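Local coordinates for probable outer membrane protein (Pseudomonas aeruginosa, PDB 3DWO), which probably carries hydrophobic compounds across the outer membrane, as a member of the FadL family of long-chain fatty acid transport porins, at residues A231-I236 with P285-L290; Y244-H249 with L272-S277; G60-Y65 with G422-R427; D41-Q46 with L102-N107. All blocks are in the same frame, centred on the assembly; numbering follows the deposited sequence.

In the fold
All four contacts join antiparallel neighbours in the wall of a FadL-type beta barrel. Contact 1 is the most buried, in mid-barrel, where an aromatic pair faces the N-terminal residues inside. Contact 2 uses the same strand, 226-248, but lies about 37 Å away (between centres), beside the helices inserted between its two strands, and mixes apolar packing with a tyrosine hydroxyl. Contacts 3 and 4 share strand 44-63 at far-apart ends, their centres about 54 Å apart. Contact 3 pairs it with the last strand through carboxylates, water and a stacked arginine; contact 4 pairs it with strand 93-105 through aliphatic groups near the C-terminus. Contacts 2, 3 and 4 are only partly buried.

Contact 1: A231-I236 with P285-L290; sequences AYHAKI and PAYASL
Two antiparallel strands of the FadL-type beta barrel meet here, and the most intimate pairing is that of His-233 with Tyr-287. Their side chains leave the same face of the wall side by side, pointing the same way. The two rings are nearly parallel, with planes 4° apart, but offset along their planes, with little overlap. What lies over the imidazole is therefore the phenol tip: Tyr-287 OH sits above the ring centre, 3.4 Å from His-233 CD2. In return His-233 CB rests over the face of the tyrosine ring, a CH-pi contact of 3.7 Å to the centroid. Tyr-287 reaches this place with CG flanked by both its backbone N and its carbonyl carbon (chi1 62°). His-233 is also stacked with Phe-215 of the next strand, while Phe-31, edge-to-face with His-233, and Asn-33, touching Ala-231, bring the N-terminal part of the chain over this face. Ser-289 shares it.

The opposite face carries Tyr-232, whose ring edge takes Ala-288 CB in plane, 3.9 Å from CD1, while its OH touches Ala-286 CB. A detergent molecule lies close to Ala-288. Beneath the side chains four backbone bonds tie Ala-231 to Ser-289 and His-233 to Tyr-287; the straightest runs from His-233 N to Tyr-287 O (2.9 Å, 175°). Past His-233 a water joins the segments, donating to Ala-234 O and to Pro-285 O, each 3.0 Å from it.

Contact 2: Y244-H249 with L272-S277; sequences YNLYDH and LRMGAS
Tyr-244 makes the largest single contribution to this antiparallel strand pair of the FadL-type beta barrel, where strand 226-248 meets strand 275-281, and reaches across to the bend before the latter. Its CG is flanked by both backbone N and carbonyl carbon (chi1 81°), which swings the ring over the neighbouring segment. From CB the ring starts beside the backbone: CD2 passes 3.8 Å from Ala-276 O, the carbonyl that also accepts the N-H of Tyr-244. One face then lies above the Ala-276 amide nitrogen, and CE2 meets Ala-276 CB at 3.7 Å. On the other branch CE1 comes near Leu-272 CD1, and Arg-273 O lies at the ring edge, 3.5 Å from CE1. At the tip, OH accepts the backbone N-H of Arg-273 (3.0 Å, 158°), so a phenol oxygen fixes the chain just before the strand begins at Gly-275.

Leu-246 CD1 reaches the ring edge too and packs 3.2 Å from Arg-273 O. Backbone bonds pair Tyr-244 with Ala-276 in both directions, and Leu-246 N donates to Met-274 O (2.9 Å) from 35° out of the carbonyl plane. Met-274, bent twice along its chain, brings CE to 3.5 Å from Asp-248 OD2, crossing it at about a right angle.

The segments bracket a helical insertion. Helix 253-259 packs on Leu-246 and Met-274 through Ile-258, strand 201-220 backs Tyr-244 with Met-203 and Val-205, Ser-321 of strand 316-321 touches Tyr-244 and Ala-276, and a detergent molecule touches Leu-272.

Contact 3: G60-Y65 with G422-R427; sequences GDAYDY and GRLDGR
Three groups grip one water where the first and last strands of the FadL-type barrel, 44-63 and 423-441, pair and so close the barrel: it donates to Asp-61 OD2 (2.5 Å from the water) and to Asp-425 OD1 (2.6 Å from it), and accepts from Tyr-63 OH (2.5 Å from it), lying in the plane of the tyrosine ring. The carboxylates, whose oxygens OD2 of Asp-61 and OD1 of Asp-425 stand 4.6 Å apart, are bridged rather than touching. Their like charges would tend to repel, and the shared water, with Lys-412 paired to Asp-425 OD2, probably eases this.

On the same face Arg-423 lies alongside Tyr-63, pointing the same way. Its CG is flanked by both backbone N and carbonyl carbon (chi1 76°), and the chain then runs extended to NE, so that the guanidinium comes to rest on one ring face with planes 26° apart. It sits off-centre, toward the CD1 and CE1 side, in a cation-pi contact: Arg-423 CZ lies 4.3 Å from the centroid of the Tyr-63 ring. Asp-425 CB is at the ring edge.

Backbone bonds run both ways between Asp-61 and Asp-425 and between Tyr-63 and Arg-423. Where two glycines pair, the strands draw close: Gly-60 CA and Gly-426 CA are 3.8 Å apart. On the face away from the water, Ala-62 CB packs against Leu-424 CD2 at 3.8 Å.

Contact 4: D41-Q46 with L102-N107; sequences DKRIAQ and LVVPIN
The first two strands of the FadL-type barrel, 44-63 and 93-105, pair here near the C-terminus of the chain, an end expected to face the periplasm. Pairing centres on Ile-44 and Val-103, whose backbones bond in both directions: Ile-44 N to Val-103 O at 3.0 Å, and Val-103 N to Ile-44 O at 2.9 Å, both donors lying in the carbonyl plane. Two carbonyls take a further CA-H contact each, Val-103 O from Arg-43 CA and Ile-44 O from Leu-102 CA.

Leu-102 sets its CG anti to the backbone N (chi1 175°) and then turns CD1 back across the partner strand. That methyl comes 3.2 Å from Ile-44 O and lies 4.0 Å from Ala-45 CB. On the other side of the wall Ile-44 and Val-103 point together, Val-103 touching Met-37 of the N-terminal region. Arg-43 runs extended beside Val-104, with NE 4.2 Å from Val-104 CG1.

Beyond Val-103 the pattern breaks. Pro-105 brings its ring against the backbone of Lys-42, CD lying 3.6 Å from Lys-42 O. The charge of Lys-42 is turned elsewhere: NZ forms a salt bridge with Asp-442, and Asp-41 OD2 is a long second partner.

Pro-105 has no N-H for Lys-42 O, and the backbones part here, so hydrogen-bonded pairing of the two segments ends at Ile-44 and Val-103 and cohesion passes to aliphatic contacts, while the salt bridge ties this edge to the last strand's tail.

Contact 1: A231-I236 with P285-L290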
# COMPACT_ATOMS: atom_id res chain seq x y z
N ALA A 231 -5.17 -18.51 7.08
CA ALA A 231 -5.62 -17.26 7.66
C ALA A 231 -6.43 -16.47 6.65
O ALA A 231 -6.10 -16.43 5.46
CB ALA A 231 -4.41 -16.44 8.13
N TYR A 232 -7.49 -15.84 7.13
CA TYR A 232 -8.32 -15.04 6.26
C TYR A 232 -8.60 -13.67 6.86
O TYR A 232 -9.03 -13.56 8.02
CB TYR A 232 -9.65 -15.74 5.98
CG TYR A 232 -10.52 -14.96 5.02
CD1 TYR A 232 -10.24 -14.94 3.66
CD2 TYR A 232 -11.60 -14.21 5.48
CE1 TYR A 232 -11.01 -14.19 2.77
CE2 TYR A 232 -12.38 -13.45 4.60
CZ TYR A 232 -12.08 -13.45 3.25
OH TYR A 232 -12.84 -12.71 2.38
N HIS A 233 -8.34 -12.63 6.08
CA HIS A 233 -8.59 -11.26 6.49
C HIS A 233 -9.65 -10.72 5.55
O HIS A 233 -9.43 -10.62 4.34
CB HIS A 233 -7.31 -10.42 6.40
CG HIS A 233 -6.34 -10.68 7.51
ND1 HIS A 233 -5.64 -11.86 7.63
CD2 HIS A 233 -5.99 -9.93 8.58
CE1 HIS A 233 -4.90 -11.83 8.72
NE2 HIS A 233 -5.09 -10.67 9.32
N ALA A 234 -10.82 -10.41 6.09
CA ALA A 234 -11.92 -9.92 5.28
C ALA A 234 -11.65 -8.51 4.79
O ALA A 234 -10.88 -7.76 5.39
CB ALA A 234 -13.23 -9.97 6.08
N LYS A 235 -12.29 -8.15 3.68
CA LYS A 235 -12.14 -6.81 3.12
C LYS A 235 -12.67 -5.82 4.15
O LYS A 235 -13.65 -6.10 4.84
CB LYS A 235 -12.95 -6.68 1.83
CG LYS A 235 -12.97 -5.26 1.27
CD LYS A 235 -13.54 -5.23 -0.13
CE LYS A 235 -15.00 -5.65 -0.14
NZ LYS A 235 -15.48 -5.78 -1.54
N ILE A 236 -12.02 -4.67 4.25
CA ILE A 236 -12.46 -3.66 5.20
C ILE A 236 -13.09 -2.49 4.46
O ILE A 236 -12.39 -1.75 3.74
CB ILE A 236 -11.27 -3.15 6.06
CG1 ILE A 236 -10.58 -4.34 6.75
CG2 ILE A 236 -11.76 -2.16 7.09
CD1 ILE A 236 -9.41 -3.93 7.64
N PRO A 285 -8.45 -4.44 0.65
CA PRO A 285 -8.71 -5.76 0.08
C PRO A 285 -8.59 -6.96 1.02
O PRO A 285 -7.76 -6.99 1.92
CB PRO A 285 -7.73 -5.84 -1.09
CG PRO A 285 -6.60 -5.00 -0.62
CD PRO A 285 -7.28 -3.82 0.00
N ALA A 286 -9.46 -7.94 0.78
CA ALA A 286 -9.47 -9.17 1.55
C ALA A 286 -8.32 -10.03 1.04
O ALA A 286 -7.90 -9.88 -0.10
CB ALA A 286 -10.79 -9.91 1.35
N TYR A 287 -7.80 -10.90 1.89
CA TYR A 287 -6.73 -11.78 1.47
C TYR A 287 -6.68 -13.01 2.36
O TYR A 287 -7.14 -12.99 3.50
CB TYR A 287 -5.37 -11.07 1.48
CG TYR A 287 -4.91 -10.57 2.82
CD1 TYR A 287 -5.28 -9.31 3.29
CD2 TYR A 287 -4.05 -11.34 3.61
CE1 TYR A 287 -4.80 -8.82 4.50
CE2 TYR A 287 -3.57 -10.86 4.82
CZ TYR A 287 -3.94 -9.59 5.26
OH TYR A 287 -3.44 -9.10 6.44
N ALA A 288 -6.13 -14.09 1.82
CA ALA A 288 -6.01 -15.35 2.53
C ALA A 288 -4.60 -15.88 2.33
O ALA A 288 -4.03 -15.73 1.25
CB ALA A 288 -7.03 -16.35 2.00
N SER A 289 -4.04 -16.49 3.36
CA SER A 289 -2.69 -17.03 3.26
C SER A 289 -2.60 -18.44 3.83
O SER A 289 -3.21 -18.76 4.85
CB SER A 289 -1.69 -16.11 3.96
OG SER A 289 -2.12 -15.80 5.28
N LEU A 290 -1.83 -19.28 3.14
CA LEU A 290 -1.62 -20.65 3.55
C LEU A 290 -0.16 -20.74 3.98
O LEU A 290 0.73 -20.43 3.20
CB LEU A 290 -1.89 -21.59 2.37
CG LEU A 290 -2.18 -23.07 2.63
CD1 LEU A 290 -1.00 -23.73 3.32
CD2 LEU A 290 -3.44 -23.20 3.48
O HOH W 1 -8.07 -7.02 4.86

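Contact 2: Y244-H249 with L272-S277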
# COMPACT_ATOMS: atom_id res chain seq x y z
N TYR A 244 -11.61 18.69 -0.88
CA TYR A 244 -10.79 18.84 -2.08
C TYR A 244 -10.79 20.34 -2.33
O TYR A 244 -11.74 21.03 -1.99
CB TYR A 244 -11.37 18.08 -3.29
CG TYR A 244 -12.49 18.80 -4.04
CD1 TYR A 244 -12.22 19.91 -4.85
CD2 TYR A 244 -13.81 18.35 -3.95
CE1 TYR A 244 -13.25 20.56 -5.54
CE2 TYR A 244 -14.85 18.99 -4.64
CZ TYR A 244 -14.56 20.09 -5.43
OH TYR A 244 -15.58 20.72 -6.11
N ASN A 245 -9.71 20.83 -2.91
CA ASN A 245 -9.62 22.24 -3.24
C ASN A 245 -8.72 22.34 -4.46
O ASN A 245 -7.94 21.43 -4.73
CB ASN A 245 -9.05 23.05 -2.06
CG ASN A 245 -7.56 22.87 -1.89
OD1 ASN A 245 -6.77 23.44 -2.64
ND2 ASN A 245 -7.16 22.09 -0.90
N LEU A 246 -8.88 23.42 -5.21
CA LEU A 246 -8.08 23.62 -6.40
C LEU A 246 -7.18 24.81 -6.15
O LEU A 246 -7.66 25.89 -5.80
CB LEU A 246 -8.97 23.89 -7.61
CG LEU A 246 -9.94 22.81 -8.09
CD1 LEU A 246 -10.84 22.36 -6.96
CD2 LEU A 246 -10.78 23.37 -9.22
N TYR A 247 -5.88 24.62 -6.31
CA TYR A 247 -4.94 25.72 -6.14
C TYR A 247 -4.58 26.20 -7.54
O TYR A 247 -3.71 25.64 -8.19
CB TYR A 247 -3.67 25.26 -5.41
CG TYR A 247 -2.51 26.20 -5.62
CD1 TYR A 247 -2.68 27.59 -5.52
CD2 TYR A 247 -1.25 25.72 -5.97
CE1 TYR A 247 -1.63 28.47 -5.78
CE2 TYR A 247 -0.19 26.60 -6.23
CZ TYR A 247 -0.39 27.97 -6.14
OH TYR A 247 0.63 28.84 -6.45
N ASP A 248 -5.27 27.24 -7.99
CA ASP A 248 -5.03 27.79 -9.32
C ASP A 248 -3.80 28.69 -9.40
O ASP A 248 -3.54 29.48 -8.50
CB ASP A 248 -6.25 28.58 -9.80
CG ASP A 248 -6.60 29.74 -8.87
OD1 ASP A 248 -6.75 30.88 -9.37
OD2 ASP A 248 -6.73 29.51 -7.65
N HIS A 249 -3.05 28.55 -10.49
CA HIS A 249 -1.86 29.36 -10.76
C HIS A 249 -1.98 29.55 -12.26
O HIS A 249 -1.09 29.23 -13.06
CB HIS A 249 -0.59 28.60 -10.36
CG HIS A 249 -0.60 27.15 -10.74
ND1 HIS A 249 0.12 26.65 -11.81
CD2 HIS A 249 -1.21 26.08 -10.16
CE1 HIS A 249 -0.05 25.34 -11.87
NE2 HIS A 249 -0.85 24.97 -10.88
N LEU A 272 -18.45 21.26 -9.98
CA LEU A 272 -17.09 21.54 -9.54
C LEU A 272 -16.97 22.95 -8.95
O LEU A 272 -17.49 23.92 -9.50
CB LEU A 272 -16.12 21.38 -10.71
CG LEU A 272 -14.64 21.57 -10.37
CD1 LEU A 272 -14.18 20.43 -9.46
CD2 LEU A 272 -13.81 21.61 -11.65
N ARG A 273 -16.27 23.05 -7.82
CA ARG A 273 -16.08 24.33 -7.15
C ARG A 273 -14.60 24.51 -6.83
O ARG A 273 -13.78 23.63 -7.10
CB ARG A 273 -16.90 24.36 -5.86
CG ARG A 273 -18.38 24.06 -6.07
CD ARG A 273 -19.10 23.89 -4.74
NE ARG A 273 -20.51 23.54 -4.91
CZ ARG A 273 -21.34 23.27 -3.91
NH1 ARG A 273 -20.91 23.30 -2.65
NH2 ARG A 273 -22.61 22.96 -4.16
N MET A 274 -14.24 25.66 -6.25
CA MET A 274 -12.84 25.90 -5.91
C MET A 274 -12.45 25.07 -4.70
O MET A 274 -11.27 24.89 -4.42
CB MET A 274 -12.59 27.40 -5.65
CG MET A 274 -12.63 28.26 -6.91
SD MET A 274 -11.52 27.64 -8.22
CE MET A 274 -9.94 28.24 -7.62
N GLY A 275 -13.45 24.57 -3.99
CA GLY A 275 -13.22 23.76 -2.81
C GLY A 275 -14.55 23.25 -2.26
O GLY A 275 -15.55 23.94 -2.35
N ALA A 276 -14.56 22.05 -1.70
CA ALA A 276 -15.78 21.48 -1.14
C ALA A 276 -15.46 20.22 -0.37
O ALA A 276 -14.34 19.72 -0.42
CB ALA A 276 -16.77 21.17 -2.27
N SER A 277 -16.44 19.69 0.36
CA SER A 277 -16.23 18.47 1.12
C SER A 277 -16.15 17.34 0.08
O SER A 277 -16.56 17.53 -1.06
CB SER A 277 -17.40 18.24 2.08
OG SER A 277 -18.61 18.15 1.38

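Contact 3: G60-Y65 with G422-R427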
# COMPACT_ATOMS: atom_id res chain seq x y z
N GLY A 60 10.28 8.56 -20.25
CA GLY A 60 9.33 8.46 -21.34
C GLY A 60 8.74 9.78 -21.79
O GLY A 60 9.28 10.85 -21.53
N ASP A 61 7.60 9.68 -22.47
CA ASP A 61 6.92 10.85 -23.02
C ASP A 61 5.54 11.05 -22.44
O ASP A 61 5.00 10.18 -21.76
CB ASP A 61 6.79 10.69 -24.54
CG ASP A 61 8.09 10.29 -25.21
OD1 ASP A 61 9.12 10.94 -24.92
OD2 ASP A 61 8.08 9.34 -26.03
N ALA A 62 4.97 12.22 -22.74
CA ALA A 62 3.63 12.60 -22.30
C ALA A 62 3.10 13.50 -23.41
O ALA A 62 3.85 14.29 -24.00
CB ALA A 62 3.69 13.36 -20.98
N TYR A 63 1.80 13.38 -23.70
CA TYR A 63 1.17 14.17 -24.75
C TYR A 63 -0.12 14.82 -24.29
O TYR A 63 -0.77 14.31 -23.38
CB TYR A 63 0.85 13.29 -25.96
CG TYR A 63 2.04 12.54 -26.52
CD1 TYR A 63 2.44 11.31 -25.97
CD2 TYR A 63 2.76 13.04 -27.60
CE1 TYR A 63 3.53 10.61 -26.49
CE2 TYR A 63 3.85 12.35 -28.13
CZ TYR A 63 4.23 11.14 -27.58
OH TYR A 63 5.30 10.47 -28.11
N ASP A 64 -0.50 15.93 -24.91
CA ASP A 64 -1.75 16.59 -24.58
C ASP A 64 -2.82 15.91 -25.43
O ASP A 64 -2.52 15.01 -26.22
CB ASP A 64 -1.70 18.10 -24.85
CG ASP A 64 -1.41 18.44 -26.31
OD1 ASP A 64 -1.71 17.64 -27.22
OD2 ASP A 64 -0.88 19.55 -26.54
N TYR A 65 -4.06 16.35 -25.28
CA TYR A 65 -5.17 15.74 -26.02
C TYR A 65 -5.06 15.86 -27.54
O TYR A 65 -5.76 15.15 -28.26
CB TYR A 65 -6.50 16.33 -25.53
CG TYR A 65 -6.85 17.68 -26.13
CD1 TYR A 65 -7.64 17.78 -27.28
CD2 TYR A 65 -6.41 18.86 -25.54
CE1 TYR A 65 -7.97 19.02 -27.82
CE2 TYR A 65 -6.73 20.10 -26.08
CZ TYR A 65 -7.51 20.18 -27.22
OH TYR A 65 -7.83 21.41 -27.74
N GLY A 422 -5.15 13.68 -22.14
CA GLY A 422 -3.75 13.42 -22.46
C GLY A 422 -3.37 11.96 -22.31
O GLY A 422 -4.21 11.12 -21.98
N ARG A 423 -2.11 11.63 -22.56
CA ARG A 423 -1.67 10.25 -22.42
C ARG A 423 -0.17 10.13 -22.19
O ARG A 423 0.60 11.00 -22.60
CB ARG A 423 -2.05 9.43 -23.66
CG ARG A 423 -1.17 9.67 -24.87
CD ARG A 423 -1.62 8.77 -26.03
NE ARG A 423 -0.94 9.10 -27.28
CZ ARG A 423 0.29 8.72 -27.60
NH1 ARG A 423 0.99 7.96 -26.77
NH2 ARG A 423 0.83 9.10 -28.75
N LEU A 424 0.22 9.05 -21.53
CA LEU A 424 1.63 8.81 -21.25
C LEU A 424 2.14 7.66 -22.12
O LEU A 424 1.37 6.81 -22.56
CB LEU A 424 1.82 8.43 -19.78
CG LEU A 424 1.29 9.40 -18.71
CD1 LEU A 424 1.46 8.78 -17.34
CD2 LEU A 424 2.04 10.72 -18.80
N ASP A 425 3.44 7.67 -22.39
CA ASP A 425 4.06 6.60 -23.16
C ASP A 425 5.48 6.47 -22.64
O ASP A 425 6.39 7.15 -23.12
CB ASP A 425 4.09 6.92 -24.65
CG ASP A 425 4.69 5.79 -25.47
OD1 ASP A 425 4.97 6.00 -26.67
OD2 ASP A 425 4.87 4.68 -24.91
N GLY A 426 5.66 5.62 -21.63
CA GLY A 426 6.98 5.44 -21.05
C GLY A 426 7.01 4.28 -20.08
O GLY A 426 6.18 3.38 -20.16
N ARG A 427 7.97 4.29 -19.17
CA ARG A 427 8.09 3.21 -18.20
C ARG A 427 8.63 3.69 -16.86
O ARG A 427 9.40 4.64 -16.77
CB ARG A 427 8.98 2.11 -18.76
CG ARG A 427 10.21 2.61 -19.46
CD ARG A 427 10.82 1.54 -20.35
NE ARG A 427 9.81 0.85 -21.15
CZ ARG A 427 9.24 -0.31 -20.81
NH1 ARG A 427 9.59 -0.92 -19.68
NH2 ARG A 427 8.32 -0.86 -21.59
O HOH W 2 6.16 8.27 -27.23

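Contact 4: D41-Q46 with L102-N107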
# COMPACT_ATOMS: atom_id res chain seq x y z
N ASP A 41 3.36 -20.71 24.44
CA ASP A 41 3.33 -21.04 25.86
C ASP A 41 3.59 -19.95 26.90
O ASP A 41 3.57 -20.24 28.10
CB ASP A 41 4.28 -22.22 26.11
CG ASP A 41 5.61 -22.07 25.39
OD1 ASP A 41 6.33 -23.09 25.26
OD2 ASP A 41 5.94 -20.94 24.96
N LYS A 42 3.82 -18.72 26.47
CA LYS A 42 4.06 -17.65 27.44
C LYS A 42 3.77 -16.24 26.95
O LYS A 42 3.45 -16.03 25.78
CB LYS A 42 5.51 -17.72 27.95
CG LYS A 42 6.50 -18.24 26.92
CD LYS A 42 6.47 -17.44 25.63
CE LYS A 42 7.32 -18.11 24.57
NZ LYS A 42 8.72 -18.34 25.05
N ARG A 43 3.87 -15.28 27.87
CA ARG A 43 3.63 -13.87 27.57
C ARG A 43 4.78 -13.31 26.75
O ARG A 43 5.94 -13.46 27.13
CB ARG A 43 3.53 -13.05 28.85
CG ARG A 43 2.34 -13.34 29.75
CD ARG A 43 2.34 -12.34 30.89
NE ARG A 43 1.21 -12.50 31.80
CZ ARG A 43 0.91 -11.62 32.76
NH1 ARG A 43 1.65 -10.54 32.93
NH2 ARG A 43 -0.14 -11.83 33.55
N ILE A 44 4.46 -12.66 25.64
CA ILE A 44 5.48 -12.07 24.79
C ILE A 44 5.07 -10.68 24.32
O ILE A 44 3.94 -10.47 23.87
CB ILE A 44 5.76 -12.95 23.55
CG1 ILE A 44 6.05 -14.39 23.99
CG2 ILE A 44 6.98 -12.42 22.81
CD1 ILE A 44 6.34 -15.33 22.84
N ALA A 45 5.99 -9.74 24.46
CA ALA A 45 5.79 -8.36 24.04
C ALA A 45 6.88 -8.09 23.01
O ALA A 45 8.04 -8.43 23.23
CB ALA A 45 5.94 -7.42 25.22
N GLN A 46 6.52 -7.48 21.88
CA GLN A 46 7.49 -7.23 20.83
C GLN A 46 7.27 -5.93 20.07
O GLN A 46 6.14 -5.57 19.74
CB GLN A 46 7.46 -8.40 19.85
CG GLN A 46 8.44 -8.31 18.70
CD GLN A 46 8.28 -9.47 17.72
OE1 GLN A 46 7.23 -9.62 17.09
NE2 GLN A 46 9.31 -10.29 17.61
N LEU A 102 1.63 -8.27 21.06
CA LEU A 102 1.56 -8.72 22.44
C LEU A 102 0.68 -9.96 22.50
O LEU A 102 -0.44 -9.96 21.99
CB LEU A 102 0.98 -7.62 23.33
CG LEU A 102 0.75 -8.03 24.79
CD1 LEU A 102 2.07 -8.42 25.44
CD2 LEU A 102 0.10 -6.88 25.54
N VAL A 103 1.21 -11.02 23.08
CA VAL A 103 0.46 -12.26 23.22
C VAL A 103 0.42 -12.66 24.68
O VAL A 103 1.46 -12.76 25.34
CB VAL A 103 1.08 -13.39 22.39
CG1 VAL A 103 0.31 -14.68 22.64
CG2 VAL A 103 1.04 -13.04 20.91
N VAL A 104 -0.79 -12.88 25.19
CA VAL A 104 -0.99 -13.24 26.59
C VAL A 104 -1.89 -14.46 26.73
O VAL A 104 -3.11 -14.35 26.61
CB VAL A 104 -1.64 -12.08 27.36
CG1 VAL A 104 -1.81 -12.45 28.82
CG2 VAL A 104 -0.81 -10.82 27.22
N PRO A 105 -1.30 -15.64 26.98
CA PRO A 105 -2.15 -16.83 27.13
C PRO A 105 -3.03 -16.67 28.37
O PRO A 105 -2.56 -16.28 29.44
CB PRO A 105 -1.13 -17.97 27.26
CG PRO A 105 0.08 -17.29 27.83
CD PRO A 105 0.13 -15.98 27.08
N ILE A 106 -4.32 -16.96 28.22
CA ILE A 106 -5.29 -16.83 29.31
C ILE A 106 -5.44 -18.13 30.07
O ILE A 106 -5.12 -18.21 31.26
CB ILE A 106 -6.67 -16.42 28.77
CG1 ILE A 106 -6.54 -15.16 27.90
CG2 ILE A 106 -7.62 -16.15 29.92
CD1 ILE A 106 -7.82 -14.76 27.21
N ASN A 107 -5.95 -19.15 29.38
CA ASN A 107 -6.16 -20.48 29.95
C ASN A 107 -5.37 -21.46 29.11
O ASN A 107 -4.64 -21.07 28.20
CB ASN A 107 -7.64 -20.86 29.89
CG ASN A 107 -8.50 -20.00 30.78
OD1 ASN A 107 -8.24 -19.89 31.98
ND2 ASN A 107 -9.53 -19.39 30.20